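PDB 5NDX: glycosyl hydrolase from Rhizobium leguminosarum bv. trifolii, which probably hydrolyses O-glycosidic bonds as a family 39 glycoside hydrolase, being a bacterial orthologue of human alpha-L-iduronidase. Local coordinates for residues N464-G467 against P471-A474. The protein carries 2 engineered substitutions. Sequence-based numbering, arbitrary orientation.
Sequences NPRG and PVGA
Val472 meets the 464-467 segment with both of its methyl groups, one set against Pro465 and the other against Arg466. CG2 points at the Pro465 ring, which reaches toward it in turn, 3.7 Å from Pro465 CG, and lies only slightly farther from CD of the same ring. The second branch works differently: the aliphatic part of Arg466 passes across the valine at about a right angle, with Arg466 CD 4.0 Å from Val472 CG1. Val472 chi1 of -55° divides the two methyls in this way, turning CG1 anti to the carbonyl carbon and lodging CG2 between the backbone N and that carbon. The arginine chain bends at chi3 (67°), and beyond the bend its NE forms a salt bridge with Glu470, while CG and CD are the atoms that lie against the valine. Pro465 and Arg466 are the two central residues of a type I beta turn closed by the bond from Gly467 N to Asn464 O, 2.9 Å; the contact thus illustrates a surface loop, between helices 452-457 and 480-489, folding back on the corner of its own turn, far from the ligand-binding pockets. With an alanine here both CG1 and CG2 are gone, and their absence would probably open a gap beside the proline ring and leave the arginine methylenes without their apolar partner. Beside the apolar contact a water bridges the segments, accepting from Val472 N at 3.0 Å and lying 3.0 Å from Asn464 OD1, to which it probably donates. The backbone of Val472 is additionally hydrogen-bonded to Asp461, which ties 471-474 to an earlier part of the same loop.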
loop_
_atom_site.group_PDB
_atom_site.type_symbol
_atom_site.label_atom_id
_atom_site.label_comp_id
_atom_site.label_asym_id
_atom_site.label_seq_id
_atom_site.Cartn_x
_atom_site.Cartn_y
_atom_site.Cartn_z
ATOM N N ASN A 464 3.172 1.062 -36.167
ATOM C CA ASN A 464 2.211 0.642 -37.173
ATOM C C ASN A 464 2.185 -0.854 -37.424
ATOM O O ASN A 464 2.348 -1.294 -38.543
ATOM C CB ASN A 464 2.488 1.407 -38.456
ATOM C CG ASN A 464 1.874 2.781 -38.441
ATOM O OD1 ASN A 464 0.991 3.079 -37.644
ATOM N ND2 ASN A 464 2.293 3.612 -39.361
ATOM N N PRO A 465 1.966 -1.650 -36.375
ATOM C CA PRO A 465 2.046 -3.095 -36.532
ATOM C C PRO A 465 0.964 -3.713 -37.423
ATOM O O PRO A 465 1.100 -4.861 -37.758
ATOM C CB PRO A 465 1.893 -3.615 -35.094
ATOM C CG PRO A 465 1.062 -2.577 -34.406
ATOM C CD PRO A 465 1.488 -1.267 -35.028
ATOM N N ARG A 466 -0.089 -2.981 -37.795
ATOM C CA ARG A 466 -1.074 -3.477 -38.774
ATOM C C ARG A 466 -1.006 -2.636 -40.066
ATOM O O ARG A 466 -1.952 -2.595 -40.858
ATOM C CB ARG A 466 -2.488 -3.542 -38.131
ATOM C CG ARG A 466 -2.504 -4.511 -36.923
ATOM C CD ARG A 466 -3.916 -4.965 -36.470
ATOM N NE ARG A 466 -4.601 -5.813 -37.453
ATOM C CZ ARG A 466 -4.300 -7.092 -37.742
ATOM N NH1 ARG A 466 -3.313 -7.728 -37.112
ATOM N NH2 ARG A 466 -5.002 -7.749 -38.668
ATOM N N GLY A 467 0.151 -1.981 -40.277
ATOM C CA GLY A 467 0.384 -1.173 -41.462
ATOM C C GLY A 467 -0.247 0.199 -41.351
ATOM O O GLY A 467 -0.946 0.470 -40.400
ATOM N N PRO A 471 -4.513 2.109 -38.058
ATOM C CA PRO A 471 -3.852 2.547 -36.822
ATOM C C PRO A 471 -4.407 1.805 -35.576
ATOM O O PRO A 471 -5.610 1.555 -35.493
ATOM C CB PRO A 471 -4.144 4.047 -36.787
ATOM C CG PRO A 471 -5.341 4.265 -37.658
ATOM C CD PRO A 471 -5.435 3.117 -38.621
ATOM N N VAL A 472 -3.525 1.382 -34.673
ATOM C CA VAL A 472 -3.936 0.769 -33.404
ATOM C C VAL A 472 -3.337 1.570 -32.254
ATOM O O VAL A 472 -2.433 2.406 -32.458
ATOM C CB VAL A 472 -3.489 -0.709 -33.272
ATOM C CG1 VAL A 472 -3.979 -1.547 -34.455
ATOM C CG2 VAL A 472 -1.981 -0.873 -33.109
ATOM N N GLY A 473 -3.830 1.279 -31.057
ATOM C CA GLY A 473 -3.471 1.978 -29.850
ATOM C C GLY A 473 -2.627 1.122 -28.952
ATOM O O GLY A 473 -2.106 0.139 -29.389
ATOM N N ALA A 474 -2.443 1.544 -27.706
ATOM C CA ALA A 474 -1.809 0.728 -26.711
ATOM C C ALA A 474 -0.380 0.263 -27.099
ATOM O O ALA A 474 -0.075 -0.933 -27.067
ATOM C CB ALA A 474 -2.720 -0.466 -26.393
HETATM O O HOH W 1 -0.759 2.168 -35.442
#